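Local coordinates for glucose-6-phosphate dehydrogenase (Trypanosoma cruzi, PDB 5AQ1), which catalyses the NADP-dependent oxidation of glucose 6-phosphate, the first step of the pentose phosphate pathway, at residues I266-T275 with L463-L474; P342-H350 with P360-L369. One frame throughout, in Å; residues are numbered along the deposited sequence.

Contact 1 of 2, residues I266-T275 with L463-L474; sequences IRDVIQNHLT and LDAAWRIYTPLL. With BG6 (6-O-phosphono-beta-D-glucopyranose), chain F.
Q271 lays its side-chain amide across W467, with NE2 3.1 Å above the indole plane and the two planes 22° apart. Its CG makes a CH-pi contact, 3.7 Å from the centroid of the six-membered ring. With CG anti to the backbone N (chi1 -179°) and a bend at chi2, the Q271 chain folds flat over the indole, a knob among L463, A466, W467 and Y470. Y470 is the reciprocal knob among I266, I270, Q271 and T275. Its OH donates to T275 OG1 (2.6 Å), which lies near the plane of the ring and in turn donates to I270 O, so a relay of hydroxyls runs from one helix into the backbone of the other. Beyond Y470, L474 CD2 touches I266 CG2 (3.7 Å) and lies over one face of the R267 guanidinium, which forms a salt bridge with D478 and hydrogen bonds with the backbone O atoms of I263 and R185. Away from 463-474, D268 OD1 accepts from O2 of the bound sugar phosphate (2.6 Å), and H273 NE2 is hydrogen-bonded to its O1 (2.8 Å). D210, from outside the helix, bonds H273 ND1, consistent with the catalytic Asp-His dyad of glucose-6-phosphate dehydrogenases.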
# COMPACT_ATOMS: atom_id res chain seq x y z
N ILE B 266 9.79 -31.48 -17.72
CA ILE B 266 8.60 -30.65 -17.52
C ILE B 266 7.47 -31.50 -16.94
O ILE B 266 6.85 -31.11 -15.95
CB ILE B 266 8.15 -29.96 -18.82
CG1 ILE B 266 9.22 -28.97 -19.29
CG2 ILE B 266 6.83 -29.22 -18.60
CD1 ILE B 266 9.07 -28.52 -20.72
N ARG B 267 7.21 -32.64 -17.55
CA ARG B 267 6.20 -33.57 -17.04
C ARG B 267 6.61 -34.19 -15.70
O ARG B 267 5.75 -34.47 -14.86
CB ARG B 267 5.93 -34.69 -18.06
CG ARG B 267 5.31 -34.22 -19.37
CD ARG B 267 4.77 -35.41 -20.15
NE ARG B 267 4.37 -35.06 -21.52
CZ ARG B 267 5.21 -34.93 -22.55
NH1 ARG B 267 6.52 -35.10 -22.39
NH2 ARG B 267 4.73 -34.63 -23.75
N ASP B 268 7.91 -34.40 -15.50
CA ASP B 268 8.41 -35.13 -14.33
C ASP B 268 8.33 -34.33 -13.03
O ASP B 268 7.91 -34.87 -12.00
CB ASP B 268 9.85 -35.59 -14.57
CG ASP B 268 10.34 -36.58 -13.52
OD1 ASP B 268 9.58 -37.51 -13.16
OD2 ASP B 268 11.50 -36.46 -13.08
N VAL B 269 8.73 -33.06 -13.06
CA VAL B 269 8.76 -32.23 -11.85
C VAL B 269 8.12 -30.84 -11.95
O VAL B 269 7.62 -30.33 -10.94
CB VAL B 269 10.20 -32.06 -11.31
CG1 VAL B 269 10.85 -33.42 -11.09
CG2 VAL B 269 11.05 -31.22 -12.24
N ILE B 270 8.13 -30.22 -13.13
CA ILE B 270 7.61 -28.85 -13.26
C ILE B 270 6.08 -28.82 -13.23
O ILE B 270 5.49 -28.05 -12.48
CB ILE B 270 8.13 -28.16 -14.54
CG1 ILE B 270 9.65 -27.98 -14.43
CG2 ILE B 270 7.45 -26.81 -14.74
CD1 ILE B 270 10.30 -27.32 -15.63
N GLN B 271 5.45 -29.67 -14.04
CA GLN B 271 3.99 -29.73 -14.14
C GLN B 271 3.30 -30.06 -12.82
O GLN B 271 2.14 -29.68 -12.62
CB GLN B 271 3.59 -30.76 -15.21
CG GLN B 271 2.09 -30.90 -15.42
CD GLN B 271 1.42 -31.88 -14.47
OE1 GLN B 271 2.08 -32.65 -13.77
NE2 GLN B 271 0.09 -31.83 -14.43
N ASN B 272 4.00 -30.75 -11.93
CA ASN B 272 3.43 -31.18 -10.66
C ASN B 272 4.10 -30.49 -9.46
O ASN B 272 3.51 -29.61 -8.85
CB ASN B 272 3.44 -32.71 -10.53
CG ASN B 272 4.70 -33.35 -11.08
OD1 ASN B 272 5.78 -33.23 -10.49
ND2 ASN B 272 4.59 -34.02 -12.22
N HIS B 273 5.33 -30.88 -9.14
CA HIS B 273 5.96 -30.43 -7.90
C HIS B 273 6.09 -28.91 -7.82
O HIS B 273 5.67 -28.29 -6.85
CB HIS B 273 7.35 -31.05 -7.74
CG HIS B 273 7.35 -32.54 -7.67
ND1 HIS B 273 6.48 -33.26 -6.88
CD2 HIS B 273 8.14 -33.46 -8.29
CE1 HIS B 273 6.72 -34.55 -7.01
NE2 HIS B 273 7.72 -34.70 -7.86
N LEU B 274 6.66 -28.31 -8.86
CA LEU B 274 6.95 -26.88 -8.86
C LEU B 274 5.71 -26.03 -9.13
O LEU B 274 5.63 -24.89 -8.66
CB LEU B 274 8.07 -26.55 -9.85
CG LEU B 274 9.37 -27.36 -9.71
CD1 LEU B 274 10.48 -26.71 -10.53
CD2 LEU B 274 9.81 -27.50 -8.26
N THR B 275 4.76 -26.57 -9.87
CA THR B 275 3.47 -25.90 -10.08
C THR B 275 2.65 -25.89 -8.79
O THR B 275 1.94 -24.93 -8.51
CB THR B 275 2.67 -26.56 -11.22
OG1 THR B 275 3.44 -26.51 -12.42
CG2 THR B 275 1.34 -25.84 -11.44
N LEU B 463 -5.56 -30.50 -11.10
CA LEU B 463 -4.72 -31.23 -12.04
C LEU B 463 -4.89 -30.72 -13.48
O LEU B 463 -3.90 -30.49 -14.18
CB LEU B 463 -5.07 -32.71 -11.98
CG LEU B 463 -4.15 -33.70 -12.70
CD1 LEU B 463 -2.78 -33.83 -12.05
CD2 LEU B 463 -4.87 -35.04 -12.73
N ASP B 464 -6.14 -30.55 -13.90
CA ASP B 464 -6.48 -30.01 -15.22
C ASP B 464 -5.87 -28.62 -15.47
O ASP B 464 -5.37 -28.35 -16.55
CB ASP B 464 -8.01 -29.93 -15.39
CG ASP B 464 -8.43 -29.33 -16.73
OD1 ASP B 464 -8.30 -30.02 -17.76
OD2 ASP B 464 -8.90 -28.18 -16.75
N ALA B 465 -5.95 -27.75 -14.46
CA ALA B 465 -5.40 -26.40 -14.57
C ALA B 465 -3.89 -26.43 -14.80
O ALA B 465 -3.36 -25.62 -15.57
CB ALA B 465 -5.73 -25.60 -13.32
N ALA B 466 -3.20 -27.36 -14.14
CA ALA B 466 -1.76 -27.51 -14.29
C ALA B 466 -1.38 -27.96 -15.70
O ALA B 466 -0.45 -27.42 -16.30
CB ALA B 466 -1.21 -28.47 -13.26
N TRP B 467 -2.09 -28.95 -16.24
CA TRP B 467 -1.79 -29.45 -17.59
C TRP B 467 -2.00 -28.39 -18.67
O TRP B 467 -1.27 -28.37 -19.66
CB TRP B 467 -2.63 -30.69 -17.92
CG TRP B 467 -2.05 -31.96 -17.36
CD1 TRP B 467 -2.64 -32.82 -16.49
CD2 TRP B 467 -0.75 -32.50 -17.64
NE1 TRP B 467 -1.80 -33.86 -16.20
CE2 TRP B 467 -0.63 -33.70 -16.90
CE3 TRP B 467 0.32 -32.09 -18.45
CZ2 TRP B 467 0.52 -34.49 -16.94
CZ3 TRP B 467 1.46 -32.88 -18.49
CH2 TRP B 467 1.55 -34.07 -17.73
N ARG B 468 -2.98 -27.52 -18.48
CA ARG B 468 -3.27 -26.47 -19.45
C ARG B 468 -2.14 -25.44 -19.56
O ARG B 468 -1.94 -24.84 -20.61
CB ARG B 468 -4.61 -25.80 -19.13
CG ARG B 468 -5.79 -26.66 -19.53
CD ARG B 468 -7.11 -26.12 -19.01
NE ARG B 468 -8.19 -27.07 -19.29
CZ ARG B 468 -8.95 -27.06 -20.39
NH1 ARG B 468 -8.79 -26.13 -21.33
NH2 ARG B 468 -9.88 -27.99 -20.54
N ILE B 469 -1.39 -25.27 -18.47
CA ILE B 469 -0.26 -24.35 -18.47
C ILE B 469 0.85 -24.81 -19.41
O ILE B 469 1.43 -23.99 -20.13
CB ILE B 469 0.29 -24.17 -17.04
CG1 ILE B 469 -0.73 -23.42 -16.18
CG2 ILE B 469 1.62 -23.42 -17.05
CD1 ILE B 469 -0.49 -23.52 -14.69
N TYR B 470 1.12 -26.12 -19.42
CA TYR B 470 2.31 -26.65 -20.10
C TYR B 470 2.05 -27.44 -21.38
O TYR B 470 2.98 -27.67 -22.15
CB TYR B 470 3.11 -27.53 -19.13
CG TYR B 470 3.44 -26.82 -17.84
CD1 TYR B 470 4.46 -25.89 -17.77
CD2 TYR B 470 2.71 -27.08 -16.68
CE1 TYR B 470 4.75 -25.23 -16.59
CE2 TYR B 470 2.99 -26.42 -15.50
CZ TYR B 470 4.01 -25.50 -15.45
OH TYR B 470 4.30 -24.84 -14.28
N THR B 471 0.80 -27.85 -21.62
CA THR B 471 0.49 -28.73 -22.74
C THR B 471 0.87 -28.15 -24.11
O THR B 471 1.51 -28.84 -24.90
CB THR B 471 -0.99 -29.19 -22.73
OG1 THR B 471 -1.19 -30.09 -21.64
CG2 THR B 471 -1.37 -29.89 -24.03
N PRO B 472 0.48 -26.89 -24.40
CA PRO B 472 0.92 -26.28 -25.67
C PRO B 472 2.43 -26.34 -25.89
O PRO B 472 2.87 -26.65 -27.00
CB PRO B 472 0.46 -24.83 -25.54
CG PRO B 472 -0.73 -24.89 -24.64
CD PRO B 472 -0.49 -26.03 -23.69
N LEU B 473 3.21 -26.06 -24.85
CA LEU B 473 4.67 -26.16 -24.92
C LEU B 473 5.13 -27.59 -25.16
O LEU B 473 5.96 -27.84 -26.02
CB LEU B 473 5.32 -25.61 -23.65
CG LEU B 473 6.84 -25.79 -23.51
CD1 LEU B 473 7.59 -25.22 -24.71
CD2 LEU B 473 7.34 -25.14 -22.23
N LEU B 474 4.57 -28.52 -24.39
CA LEU B 474 4.94 -29.93 -24.49
C LEU B 474 4.71 -30.48 -25.89
O LEU B 474 5.57 -31.17 -26.43
CB LEU B 474 4.17 -30.77 -23.47
CG LEU B 474 4.56 -30.54 -22.00
CD1 LEU B 474 3.53 -31.13 -21.07
CD2 LEU B 474 5.94 -31.10 -21.70
C1 BG6 F . 9.86 -37.74 -8.40
C2 BG6 F . 10.36 -37.59 -9.84
O1 BG6 F . 8.47 -37.41 -8.32
O5 BG6 F . 10.60 -36.87 -7.54
C3 BG6 F . 11.85 -37.89 -9.89
O2 BG6 F . 9.64 -38.48 -10.71
C4 BG6 F . 12.56 -36.95 -8.93
O3 BG6 F . 12.37 -37.71 -11.22
C5 BG6 F . 12.01 -37.15 -7.53
O4 BG6 F . 13.96 -37.21 -8.97
C6 BG6 F . 12.72 -36.26 -6.52
O6 BG6 F . 12.06 -36.31 -5.25
P BG6 F . 12.80 -35.74 -3.94
O1P BG6 F . 13.17 -34.32 -4.29
O2P BG6 F . 11.76 -35.83 -2.85
O3P BG6 F . 13.98 -36.67 -3.76

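Contact 2 of 2, residues P342-H350 with P360-L369; sequences PTFAVLRLH and PFIIRAGKAL. With BG6 (6-O-phosphono-beta-D-glucopyranose), chain F.
K367 is held at both ends: NZ donates to O4 (2.9 Å) and O3 of the bound glucose 6-phosphate and forms a salt bridge with E249, while its backbone N bonds T343 O (3.1 Å) across the strands. Its chain runs extended as far as CE, and the turn at chi4 (-86°) swings NZ onto the two sugar hydroxyls. T343 O also receives a CA-H...O contact from G366, whose CA lies 3.9 Å from F344 CD2. From there the strands run antiparallel, with paired backbone bonds at A345-A365, L347-I363 and L349-F361; L347 N to I363 O (2.8 Å) is nearly straight, at 170°. On the face carrying V346, the two methyls of that residue part: CG1 meets I362 CG2 (3.7 Å), while CG2 lies alongside R364 CB, pointing the same way. R364 then leads off to T246, and R348, bent at chi3, reaches E312 and S504. Helix 495-504 packs on this face through F344, V346, R348 and I362. On the other face L349 CD1 meets I363 CG1 (3.8 Å), and the F361 ring, with L349 O at its edge, makes a T-shaped contact with W356. Helix 264-282 packs there against F361, I363 and A365. T343 and F344 together face G316 of the neighbouring strand in a classic beta bulge. The pair is a beta hairpin within the large mixed sheet of the C-terminal domain, its K367 end opening directly into the substrate pocket.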
# COMPACT_ATOMS: atom_id res chain seq x y z
N PRO B 342 14.06 -33.25 -22.85
CA PRO B 342 14.81 -32.34 -22.01
C PRO B 342 15.03 -32.88 -20.61
O PRO B 342 14.09 -33.36 -19.96
CB PRO B 342 13.91 -31.10 -21.97
CG PRO B 342 12.53 -31.65 -22.08
CD PRO B 342 12.63 -32.90 -22.91
N THR B 343 16.27 -32.82 -20.14
CA THR B 343 16.61 -33.11 -18.75
C THR B 343 16.72 -31.82 -17.93
O THR B 343 16.85 -31.88 -16.71
CB THR B 343 17.94 -33.90 -18.66
OG1 THR B 343 19.02 -33.10 -19.15
CG2 THR B 343 17.85 -35.19 -19.47
N PHE B 344 16.65 -30.68 -18.62
CA PHE B 344 16.77 -29.35 -18.00
C PHE B 344 15.79 -28.38 -18.67
O PHE B 344 15.59 -28.42 -19.89
CB PHE B 344 18.20 -28.85 -18.15
CG PHE B 344 18.42 -27.45 -17.63
CD1 PHE B 344 18.16 -26.35 -18.44
CD2 PHE B 344 18.91 -27.24 -16.35
CE1 PHE B 344 18.37 -25.06 -17.97
CE2 PHE B 344 19.12 -25.95 -15.88
CZ PHE B 344 18.85 -24.86 -16.68
N ALA B 345 15.20 -27.48 -17.88
CA ALA B 345 14.30 -26.47 -18.42
C ALA B 345 14.17 -25.25 -17.51
O ALA B 345 13.97 -25.40 -16.31
CB ALA B 345 12.93 -27.07 -18.68
N VAL B 346 14.32 -24.06 -18.09
CA VAL B 346 13.95 -22.81 -17.41
C VAL B 346 12.75 -22.23 -18.13
O VAL B 346 12.78 -22.07 -19.35
CB VAL B 346 15.07 -21.75 -17.46
CG1 VAL B 346 14.68 -20.55 -16.60
CG2 VAL B 346 16.39 -22.31 -17.00
N LEU B 347 11.71 -21.90 -17.38
CA LEU B 347 10.50 -21.29 -17.92
C LEU B 347 10.29 -19.92 -17.29
O LEU B 347 10.60 -19.73 -16.11
CB LEU B 347 9.29 -22.17 -17.60
CG LEU B 347 8.91 -23.28 -18.59
CD1 LEU B 347 10.10 -24.09 -19.05
CD2 LEU B 347 7.86 -24.18 -17.97
N ARG B 348 9.79 -18.97 -18.07
CA ARG B 348 9.26 -17.72 -17.53
C ARG B 348 7.75 -17.72 -17.68
O ARG B 348 7.23 -17.77 -18.80
CB ARG B 348 9.86 -16.49 -18.22
CG ARG B 348 9.26 -15.18 -17.72
CD ARG B 348 10.04 -13.95 -18.18
NE ARG B 348 9.82 -13.64 -19.60
CZ ARG B 348 10.76 -13.57 -20.54
NH1 ARG B 348 12.05 -13.77 -20.27
NH2 ARG B 348 10.41 -13.28 -21.79
N LEU B 349 7.05 -17.68 -16.55
CA LEU B 349 5.59 -17.64 -16.54
C LEU B 349 5.09 -16.29 -16.05
O LEU B 349 5.79 -15.59 -15.31
CB LEU B 349 5.03 -18.75 -15.65
CG LEU B 349 5.51 -20.17 -15.95
CD1 LEU B 349 4.90 -21.15 -14.97
CD2 LEU B 349 5.19 -20.58 -17.38
N HIS B 350 3.89 -15.94 -16.47
CA HIS B 350 3.20 -14.74 -16.01
C HIS B 350 1.87 -15.15 -15.39
O HIS B 350 1.13 -15.95 -15.97
CB HIS B 350 2.95 -13.78 -17.18
CG HIS B 350 4.19 -13.42 -17.93
ND1 HIS B 350 5.17 -12.60 -17.41
CD2 HIS B 350 4.62 -13.77 -19.17
CE1 HIS B 350 6.15 -12.46 -18.29
NE2 HIS B 350 5.84 -13.16 -19.36
N PRO B 360 7.66 -11.43 -13.10
CA PRO B 360 8.06 -12.67 -13.76
C PRO B 360 8.27 -13.82 -12.77
O PRO B 360 8.88 -13.65 -11.72
CB PRO B 360 9.39 -12.29 -14.42
CG PRO B 360 9.93 -11.20 -13.57
CD PRO B 360 8.73 -10.42 -13.13
N PHE B 361 7.75 -15.00 -13.13
CA PHE B 361 7.97 -16.21 -12.35
C PHE B 361 8.91 -17.13 -13.11
O PHE B 361 8.57 -17.61 -14.19
CB PHE B 361 6.64 -16.91 -12.07
CG PHE B 361 5.85 -16.25 -10.99
CD1 PHE B 361 5.02 -15.18 -11.27
CD2 PHE B 361 5.96 -16.69 -9.68
CE1 PHE B 361 4.29 -14.57 -10.27
CE2 PHE B 361 5.24 -16.08 -8.67
CZ PHE B 361 4.40 -15.02 -8.97
N ILE B 362 10.09 -17.36 -12.54
CA ILE B 362 11.09 -18.22 -13.14
C ILE B 362 11.00 -19.60 -12.51
O ILE B 362 11.25 -19.77 -11.32
CB ILE B 362 12.53 -17.69 -12.91
CG1 ILE B 362 12.63 -16.20 -13.21
CG2 ILE B 362 13.53 -18.48 -13.75
CD1 ILE B 362 12.23 -15.82 -14.61
N ILE B 363 10.62 -20.60 -13.31
CA ILE B 363 10.61 -21.98 -12.86
C ILE B 363 11.78 -22.68 -13.52
O ILE B 363 11.88 -22.69 -14.75
CB ILE B 363 9.33 -22.73 -13.29
CG1 ILE B 363 8.06 -21.90 -13.01
CG2 ILE B 363 9.26 -24.09 -12.60
CD1 ILE B 363 7.65 -21.85 -11.56
N ARG B 364 12.68 -23.26 -12.73
CA ARG B 364 13.76 -24.05 -13.30
C ARG B 364 13.94 -25.40 -12.61
O ARG B 364 13.76 -25.53 -11.40
CB ARG B 364 15.07 -23.25 -13.33
CG ARG B 364 15.51 -22.71 -11.99
CD ARG B 364 16.78 -21.89 -12.15
NE ARG B 364 17.41 -21.65 -10.86
CZ ARG B 364 18.71 -21.43 -10.67
NH1 ARG B 364 19.56 -21.41 -11.69
NH2 ARG B 364 19.16 -21.23 -9.44
N ALA B 365 14.28 -26.39 -13.42
CA ALA B 365 14.40 -27.77 -12.97
C ALA B 365 15.37 -28.50 -13.87
O ALA B 365 15.26 -28.44 -15.09
CB ALA B 365 13.03 -28.44 -12.99
N GLY B 366 16.33 -29.19 -13.26
CA GLY B 366 17.30 -29.95 -14.03
C GLY B 366 17.90 -31.11 -13.26
O GLY B 366 18.03 -31.06 -12.04
N LYS B 367 18.24 -32.17 -14.00
CA LYS B 367 19.00 -33.29 -13.47
C LYS B 367 20.42 -33.20 -14.01
O LYS B 367 20.69 -32.44 -14.95
CB LYS B 367 18.34 -34.62 -13.86
CG LYS B 367 17.02 -34.89 -13.14
CD LYS B 367 16.37 -36.19 -13.60
CE LYS B 367 15.05 -36.46 -12.89
NZ LYS B 367 15.21 -37.15 -11.58
N ALA B 368 21.33 -33.96 -13.41
CA ALA B 368 22.75 -33.93 -13.77
C ALA B 368 23.36 -32.53 -13.65
O ALA B 368 24.07 -32.07 -14.54
CB ALA B 368 22.96 -34.49 -15.17
N LEU B 369 23.08 -31.86 -12.53
CA LEU B 369 23.60 -30.52 -12.26
C LEU B 369 24.65 -30.55 -11.13
O LEU B 369 24.98 -31.62 -10.62
CB LEU B 369 22.45 -29.57 -11.91
CG LEU B 369 21.46 -29.28 -13.04
CD1 LEU B 369 20.31 -28.44 -12.51
CD2 LEU B 369 22.13 -28.57 -14.20
C1 BG6 F . 9.86 -37.74 -8.40
C2 BG6 F . 10.36 -37.59 -9.84
O1 BG6 F . 8.47 -37.41 -8.32
O5 BG6 F . 10.60 -36.87 -7.54
C3 BG6 F . 11.85 -37.89 -9.89
O2 BG6 F . 9.64 -38.48 -10.71
C4 BG6 F . 12.56 -36.95 -8.93
O3 BG6 F . 12.37 -37.71 -11.22
C5 BG6 F . 12.01 -37.15 -7.53
O4 BG6 F . 13.96 -37.21 -8.97
C6 BG6 F . 12.72 -36.26 -6.52
O6 BG6 F . 12.06 -36.31 -5.25
P BG6 F . 12.80 -35.74 -3.94
O1P BG6 F . 13.17 -34.32 -4.29
O2P BG6 F . 11.76 -35.83 -2.85
O3P BG6 F . 13.98 -36.67 -3.76

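In the fold
From the N terminus, the chain builds the six-stranded parallel sheet, then lays down strand 240-248 of the mixed sheet before helix 264-282, where the first half of contact 1 lies. It then passes through helix 291-302 and strand 313-319 into the hairpin of contact 2, a short local closure between neighbouring strands. Only after four more strands of the sheet (373-380 to 421-429) does helix 460-479 return to close contact 1, before edge strand 484-488, so contact 2 nests inside this much longer loop. The two contacts touch directly: V269 and L274 pack on A365 and I363, and Y470 on L347, seating the helix pair against the sheet. D268 and K367 come together at the sugar phosphate, which both contacts bind.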